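Local coordinates for putative methyl-accepting chemotaxis signal transduction protein (Campylobacter jejuni subsp. jejuni serotype O:2, PDB 4XMR), which binds isoleucine in the tandem PAS sensory domain of the chemoreceptor Tlp3 and probably relays amino-acid signals across the membrane to guide chemotaxis, at residues B[118-123]-B[144-149]; B[50-55]-B[148-153]; B[19-24]-B[238-243]. All coordinates share one frame; numbering follows the deposited sequence. Where two conformers were deposited one is given.

Interaction 1. Residues B[118-123]-B[144-149]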
# COMPACT_ATOMS: atom_id res chain seq x y z
N GLU B 118 -8.58 21.32 -14.37
CA GLU B 118 -7.67 20.40 -15.05
C GLU B 118 -8.34 19.09 -15.44
O GLU B 118 -8.01 18.49 -16.46
CB GLU B 118 -6.41 20.16 -14.22
CG GLU B 118 -5.54 21.40 -14.08
CD GLU B 118 -5.09 21.95 -15.42
OE1 GLU B 118 -4.69 21.15 -16.29
OE2 GLU B 118 -5.16 23.19 -15.60
N ALA B 119 -9.31 18.65 -14.64
CA ALA B 119 -10.03 17.42 -14.93
C ALA B 119 -10.84 17.55 -16.21
O ALA B 119 -11.03 16.57 -16.93
CB ALA B 119 -10.96 17.07 -13.78
N LEU B 120 -11.32 18.76 -16.49
CA LEU B 120 -12.12 19.02 -17.68
C LEU B 120 -11.25 19.13 -18.94
O LEU B 120 -11.77 19.09 -20.06
CB LEU B 120 -12.94 20.31 -17.50
CG LEU B 120 -13.99 20.28 -16.40
CD1 LEU B 120 -14.63 21.65 -16.25
CD2 LEU B 120 -15.05 19.24 -16.69
N LYS B 121 -9.94 19.26 -18.75
CA LYS B 121 -9.02 19.40 -19.88
C LYS B 121 -8.41 18.07 -20.28
O LYS B 121 -7.65 18.01 -21.25
CB LYS B 121 -7.88 20.35 -19.52
CG LYS B 121 -8.31 21.77 -19.27
CD LYS B 121 -7.12 22.59 -18.82
CE LYS B 121 -7.51 24.02 -18.55
NZ LYS B 121 -6.35 24.79 -18.05
N THR B 122 -8.72 17.02 -19.53
CA THR B 122 -8.09 15.73 -19.77
C THR B 122 -9.04 14.55 -19.57
O THR B 122 -10.00 14.62 -18.80
CB THR B 122 -6.84 15.53 -18.89
OG1 THR B 122 -6.20 14.29 -19.24
CG2 THR B 122 -7.21 15.50 -17.41
N ASN B 123 -8.74 13.46 -20.28
CA ASN B 123 -9.43 12.19 -20.11
C ASN B 123 -8.92 11.51 -18.85
O ASN B 123 -9.51 10.56 -18.36
CB ASN B 123 -9.12 11.29 -21.30
CG ASN B 123 -10.32 11.10 -22.21
OD1 ASN B 123 -11.32 11.81 -22.10
ND2 ASN B 123 -10.22 10.13 -23.11
N SER B 144 -8.60 13.92 -9.22
CA SER B 144 -9.88 14.32 -9.80
C SER B 144 -10.10 13.74 -11.18
O SER B 144 -9.15 13.39 -11.90
CB SER B 144 -10.04 15.84 -9.81
OG SER B 144 -9.04 16.45 -10.61
N LYS B 145 -11.37 13.62 -11.56
CA LYS B 145 -11.73 13.03 -12.83
C LYS B 145 -13.08 13.55 -13.26
O LYS B 145 -14.03 13.53 -12.48
CB LYS B 145 -11.77 11.51 -12.72
CG LYS B 145 -12.02 10.83 -14.06
CD LYS B 145 -11.21 9.56 -14.20
CE LYS B 145 -10.73 9.37 -15.64
NZ LYS B 145 -11.83 9.45 -16.64
N ALA B 146 -13.17 14.02 -14.50
CA ALA B 146 -14.44 14.46 -15.04
C ALA B 146 -15.31 13.24 -15.25
O ALA B 146 -14.86 12.23 -15.79
CB ALA B 146 -14.23 15.21 -16.34
N ILE B 147 -16.56 13.34 -14.82
CA ILE B 147 -17.51 12.24 -14.96
C ILE B 147 -18.46 12.54 -16.10
O ILE B 147 -19.12 13.58 -16.10
CB ILE B 147 -18.35 12.05 -13.69
CG1 ILE B 147 -17.44 12.01 -12.46
CG2 ILE B 147 -19.21 10.79 -13.79
CD1 ILE B 147 -16.41 10.92 -12.52
N TYR B 148 -18.53 11.62 -17.05
CA TYR B 148 -19.44 11.75 -18.18
C TYR B 148 -20.48 10.64 -18.14
O TYR B 148 -20.19 9.52 -17.72
CB TYR B 148 -18.68 11.66 -19.49
CG TYR B 148 -17.72 12.81 -19.68
CD1 TYR B 148 -18.13 13.99 -20.28
CD2 TYR B 148 -16.41 12.72 -19.22
CE1 TYR B 148 -17.26 15.05 -20.44
CE2 TYR B 148 -15.54 13.76 -19.38
CZ TYR B 148 -15.96 14.92 -19.98
OH TYR B 148 -15.08 15.96 -20.12
N LYS B 149 -21.69 10.97 -18.58
CA LYS B 149 -22.76 10.00 -18.76
C LYS B 149 -23.32 10.21 -20.16
O LYS B 149 -23.77 11.30 -20.49
CB LYS B 149 -23.86 10.23 -17.73
CG LYS B 149 -25.03 9.24 -17.83
CD LYS B 149 -24.59 7.81 -17.52
CE LYS B 149 -25.78 6.86 -17.60
NZ LYS B 149 -25.44 5.48 -17.18
O HOH W 1 -10.77 13.88 -16.17
O HOH W 2 -12.52 15.67 -19.53
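The Y148 ring reaches T122 through a bridging water that lies at its edge, in the ring plane, while I153 CD1 covers one face, displaced toward the rim. This water sits 2.6 Å from Y148 OH and donates to T122 O. The tyrosine thus couples the loop after helix 114-120 to strand 139-149 at the exposed end of the contact.

Farther in, a second water accepts from A146 N at 2.9 Å and is hydrogen-bonded to A119 O at 2.8 Å, bridging the main chains of 118-123 and 144-149. Direct packing is made by methyl groups: A146 CB lies 3.5 Å from A119 O, and A119 CB in turn lies 3.8 Å from S144 OG. That hydroxyl is hydrogen-bonded to the carbonyl of W115, four residues before A119. L120 CD2 completes the patch at 4.1 Å from A146 CB.

K145 starts away from the loop, but its chain, bent at chi2, chi3 and chi4, brings NZ back to N123 O in a weak hydrogen bond of 3.1 Å. Its stronger partner is E44 on the long helix 9-48, with which it forms a salt bridge.

A short helix laid on an antiparallel sheet in this way is characteristic of a PAS-like sensor domain; here W115 of the same helix lines the isoleucine pocket.

Interaction 2. Residues B[50-55]-B[148-153]; sequences LPYQSL and YKDGKI
A beta hairpin with a two-residue loop, D150-G151, closed by a type I' turn from K149 to K152, is gripped on one flank by Y52, L50 and L55 from the loop that follows helix 9-48. The hairpin joins strands 139-149 and 152-162 of the ligand-binding PAS-like domain. D150 and G151 occupy its corners with positive phi, and K149 and K152 exchange backbone hydrogen bonds in both directions.

K149 is the main bridge. Its CG stands anti to the backbone N, and the bend at chi2 (65°) redirects CD, after which the chain runs extended toward the loop. K149 CE passes close to the backbone, 3.5 Å from Y52 N. The terminal K149 NZ donates to L50 O over 2.8 Å. A second bond from NZ goes to A48 O, at the end of helix 9-48. Two main-chain oxygens therefore hold the ammonium, whose positive charge would be expected to suit the C-terminal end of a helix.

The aliphatic part of the same lysine touches two side chains. L55 CD1, on a leucine that also packs against helix 58-76 through V65, lies 3.8 Å from K149 CG and meets the lysine at about a right angle. Y52 offers its ring edge: CD2 approaches K149 CG to 3.4 Å, near the ring plane, and CE2 is 3.8 Å from K149 O, which lies in that plane. K152 CG meets the far end of the tyrosine, 4.1 Å from OH.

K149 NZ meets L50 O at a C=O...N angle of 142° and stands above the carbonyl plane, 36° out of it.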
# COMPACT_ATOMS: atom_id res chain seq x y z
N LEU B 50 -24.86 4.79 -12.72
CA LEU B 50 -26.21 5.23 -12.37
C LEU B 50 -26.95 5.63 -13.64
O LEU B 50 -26.32 6.10 -14.59
CB LEU B 50 -26.15 6.42 -11.42
CG LEU B 50 -25.68 6.11 -9.99
CD1 LEU B 50 -25.42 7.42 -9.24
CD2 LEU B 50 -26.71 5.25 -9.23
N PRO B 51 -28.26 5.42 -13.68
CA PRO B 51 -28.97 5.84 -14.89
C PRO B 51 -28.90 7.36 -15.10
O PRO B 51 -28.79 8.11 -14.13
CB PRO B 51 -30.42 5.39 -14.65
CG PRO B 51 -30.52 5.11 -13.19
CD PRO B 51 -29.14 4.78 -12.69
N TYR B 52 -28.94 7.79 -16.36
CA TYR B 52 -28.80 9.20 -16.72
C TYR B 52 -29.76 10.08 -15.91
O TYR B 52 -29.38 11.14 -15.40
CB TYR B 52 -28.98 9.36 -18.24
CG TYR B 52 -28.76 10.76 -18.82
CD1 TYR B 52 -29.80 11.65 -18.93
CD2 TYR B 52 -27.50 11.15 -19.28
CE1 TYR B 52 -29.62 12.92 -19.45
CE2 TYR B 52 -27.30 12.42 -19.81
CZ TYR B 52 -28.37 13.30 -19.90
OH TYR B 52 -28.20 14.56 -20.42
N GLN B 53 -31.00 9.61 -15.75
CA GLN B 53 -32.02 10.35 -15.01
C GLN B 53 -31.64 10.58 -13.53
O GLN B 53 -32.08 11.55 -12.91
CB GLN B 53 -33.37 9.64 -15.11
CG GLN B 53 -34.52 10.36 -14.40
CD GLN B 53 -34.82 11.72 -15.01
OE1 GLN B 53 -35.10 11.84 -16.20
NE2 GLN B 53 -34.78 12.75 -14.18
N SER B 54 -30.82 9.69 -12.98
CA SER B 54 -30.40 9.80 -11.59
C SER B 54 -29.27 10.81 -11.42
O SER B 54 -28.91 11.15 -10.29
CB SER B 54 -29.97 8.43 -11.05
OG SER B 54 -31.07 7.53 -10.96
N LEU B 55 -28.74 11.30 -12.53
CA LEU B 55 -27.55 12.16 -12.52
C LEU B 55 -27.82 13.60 -12.95
O LEU B 55 -26.89 14.40 -13.02
CB LEU B 55 -26.47 11.56 -13.42
CG LEU B 55 -25.89 10.23 -12.95
CD1 LEU B 55 -24.98 9.63 -14.01
CD2 LEU B 55 -25.12 10.38 -11.64
N TYR B 148 -18.53 11.62 -17.05
CA TYR B 148 -19.44 11.75 -18.18
C TYR B 148 -20.48 10.64 -18.14
O TYR B 148 -20.19 9.52 -17.72
CB TYR B 148 -18.68 11.66 -19.49
CG TYR B 148 -17.72 12.81 -19.68
CD1 TYR B 148 -18.13 13.99 -20.28
CD2 TYR B 148 -16.41 12.72 -19.22
CE1 TYR B 148 -17.26 15.05 -20.44
CE2 TYR B 148 -15.54 13.76 -19.38
CZ TYR B 148 -15.96 14.92 -19.98
OH TYR B 148 -15.08 15.96 -20.12
N LYS B 149 -21.69 10.97 -18.58
CA LYS B 149 -22.76 10.00 -18.76
C LYS B 149 -23.32 10.21 -20.16
O LYS B 149 -23.77 11.30 -20.49
CB LYS B 149 -23.86 10.23 -17.73
CG LYS B 149 -25.03 9.24 -17.83
CD LYS B 149 -24.59 7.81 -17.52
CE LYS B 149 -25.78 6.86 -17.60
NZ LYS B 149 -25.44 5.48 -17.18
N ASP B 150 -23.28 9.16 -20.98
CA ASP B 150 -23.73 9.24 -22.36
C ASP B 150 -23.07 10.42 -23.07
O ASP B 150 -23.70 11.12 -23.87
CB ASP B 150 -25.26 9.33 -22.43
CG ASP B 150 -25.93 8.07 -21.95
OD1 ASP B 150 -25.24 7.18 -21.41
OD2 ASP B 150 -27.17 7.96 -22.08
N GLY B 151 -21.79 10.63 -22.76
CA GLY B 151 -21.01 11.67 -23.39
C GLY B 151 -21.18 13.07 -22.84
O GLY B 151 -20.54 14.01 -23.31
N LYS B 152 -22.05 13.22 -21.84
CA LYS B 152 -22.36 14.53 -21.27
C LYS B 152 -21.72 14.71 -19.91
O LYS B 152 -21.78 13.82 -19.06
CB LYS B 152 -23.88 14.71 -21.16
CG LYS B 152 -24.63 14.41 -22.45
CD LYS B 152 -25.20 15.67 -23.09
CE LYS B 152 -25.73 15.37 -24.49
NZ LYS B 152 -26.82 16.30 -24.91
N ILE B 153 -21.09 15.86 -19.70
CA ILE B 153 -20.44 16.13 -18.43
C ILE B 153 -21.47 16.20 -17.30
O ILE B 153 -22.49 16.89 -17.41
CB ILE B 153 -19.60 17.44 -18.48
CG1 ILE B 153 -18.82 17.64 -17.19
CG2 ILE B 153 -20.46 18.66 -18.80
CD1 ILE B 153 -17.76 16.59 -16.97

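Interaction 3. Residues B[19-24]-B[238-243]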
# COMPACT_ATOMS: atom_id res chain seq x y z
N THR B 19 21.24 2.35 -3.37
CA THR B 19 20.38 2.37 -4.55
C THR B 19 19.11 1.57 -4.29
O THR B 19 18.00 2.02 -4.62
CB THR B 19 21.11 1.78 -5.76
OG1 THR B 19 22.25 2.58 -6.05
CG2 THR B 19 20.21 1.76 -6.99
N ASP B 20 19.25 0.39 -3.69
CA ASP B 20 18.09 -0.42 -3.36
C ASP B 20 17.14 0.30 -2.41
O ASP B 20 15.92 0.25 -2.58
CB ASP B 20 18.52 -1.75 -2.72
CG ASP B 20 19.15 -2.71 -3.71
OD1 ASP B 20 18.98 -2.52 -4.93
OD2 ASP B 20 19.80 -3.67 -3.25
N LEU B 21 17.69 0.95 -1.40
CA LEU B 21 16.83 1.66 -0.46
C LEU B 21 16.15 2.87 -1.08
O LEU B 21 14.98 3.15 -0.80
CB LEU B 21 17.58 2.04 0.82
CG LEU B 21 18.15 0.84 1.58
CD1 LEU B 21 18.73 1.33 2.88
CD2 LEU B 21 17.10 -0.24 1.82
N LEU B 22 16.86 3.59 -1.94
CA LEU B 22 16.22 4.68 -2.66
C LEU B 22 15.05 4.16 -3.50
O LEU B 22 13.98 4.78 -3.52
CB LEU B 22 17.25 5.41 -3.54
CG LEU B 22 16.69 6.58 -4.35
CD1 LEU B 22 16.04 7.63 -3.46
CD2 LEU B 22 17.82 7.20 -5.18
N LYS B 23 15.24 3.01 -4.14
CA LYS B 23 14.18 2.43 -4.96
C LYS B 23 12.97 2.03 -4.11
O LYS B 23 11.84 2.14 -4.58
CB LYS B 23 14.69 1.25 -5.79
CG LYS B 23 13.65 0.76 -6.82
CD LYS B 23 14.20 -0.24 -7.81
CE LYS B 23 13.10 -0.71 -8.75
NZ LYS B 23 12.43 0.43 -9.45
N VAL B 24 13.18 1.60 -2.87
CA VAL B 24 12.04 1.31 -2.00
C VAL B 24 11.21 2.58 -1.78
O VAL B 24 9.97 2.52 -1.77
CB VAL B 24 12.49 0.72 -0.65
CG1 VAL B 24 11.31 0.63 0.33
CG2 VAL B 24 13.13 -0.64 -0.85
N ALA B 238 13.08 12.13 -5.05
CA ALA B 238 13.41 11.24 -3.94
C ALA B 238 14.92 11.17 -3.81
O ALA B 238 15.62 11.00 -4.80
CB ALA B 238 12.83 9.85 -4.16
N CYS B 239 15.40 11.28 -2.57
CA CYS B 239 16.84 11.22 -2.31
C CYS B 239 17.17 10.28 -1.17
O CYS B 239 16.33 10.01 -0.29
CB CYS B 239 17.37 12.60 -1.92
SG CYS B 239 17.19 13.90 -3.16
N ILE B 240 18.41 9.79 -1.17
CA ILE B 240 18.99 9.10 -0.03
C ILE B 240 20.37 9.70 0.20
O ILE B 240 21.12 9.97 -0.75
CB ILE B 240 19.06 7.57 -0.27
CG1 ILE B 240 19.38 6.83 1.02
CG2 ILE B 240 20.04 7.21 -1.41
CD1 ILE B 240 19.17 5.33 0.93
N THR B 241 20.71 9.96 1.46
CA THR B 241 22.04 10.49 1.75
C THR B 241 22.61 9.83 2.99
O THR B 241 21.85 9.34 3.85
CB THR B 241 22.06 12.02 1.95
OG1 THR B 241 21.42 12.37 3.18
CG2 THR B 241 21.40 12.76 0.79
N GLU B 242 23.93 9.84 3.08
CA GLU B 242 24.62 9.30 4.23
C GLU B 242 25.90 10.08 4.48
O GLU B 242 26.48 10.64 3.55
CB GLU B 242 24.97 7.83 4.00
CG GLU B 242 25.53 7.11 5.21
CD GLU B 242 24.63 7.23 6.44
OE1 GLU B 242 24.71 8.25 7.16
OE2 GLU B 242 23.85 6.29 6.70
N SER B 243 26.33 10.13 5.73
CA SER B 243 27.63 10.70 6.06
C SER B 243 28.76 9.96 5.35
O SER B 243 28.75 8.72 5.28
CB SER B 243 27.86 10.63 7.56
OG SER B 243 29.20 10.93 7.88
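L22 and I240 form the centre of this buried contact, with L21 and A238 beside them, and the packing between helix and strand is apolar. L22 CB rests against I240 CG2 at 3.9 Å. The other branch of the isoleucine reaches back by one residue, where I240 CD1 meets L21 CB at 3.7 Å and also approaches the backbone N of L22. CG1 is anti to the backbone N (chi1 -168°) and chi2 is extended (168°), which carries CD1 out to L21, while CG2 stays against L22, so a single side chain touches two consecutive leucines.

The end of L22 works in a different way. Its CD1 lies over strand backbone as well as side chain, 3.7 Å from A238 O and equally near C239 C, with A238 CB at 4.0 Å. The methyl thus rests against two successive peptide groups of the strand, the carbonyl of A238 and the carbonyl carbon of C239.

A second shell surrounds the strand. C239 turns its side chain away from the helix and is tied by a disulfide to C230 of the adjacent strand 224-233. T241 OG1 is hydrogen-bonded to R226 on that same neighbour. At the strand's end, E242 OE1 accepts from S243 N through its anti lone pair, and S243 serves as N-cap of helix 244-247.

L21, besides meeting I240, touches D20 of the second subunit, and D20 touches its L21, placing the contact beside the dimer interface. The segment axes approach to 8.2 Å, with directions 145° apart, so the helix runs roughly antiparallel to the strand. Helix 9-48 thus packs on strand 236-243 in the sheet of the other PAS-like domain of the tandem, where that strand lies between strands 177-180 and 224-233.

In the fold
Interactions 1 and 2 belong to the ligand-binding domain and share Y148 and K149 on strand 139-149; I153 of interaction 2 packs on L120 and A146 of interaction 1. Interaction 3 lies on the opposite side of the chain's centre, about 36 Å from interaction 1 and 47 Å from interaction 2, centre to centre. Helix 9-48 spans that distance, contributing residues 19-24 to interaction 3 and ending just before 50-55. Chemistry follows depth: the buried contact of 19-24 with 238-243 is apolar, the partly buried interaction 1 combines methyl packing with bridging waters, and the surface contact of 50-55 depends on a lysine both hydrogen-bonded and packed.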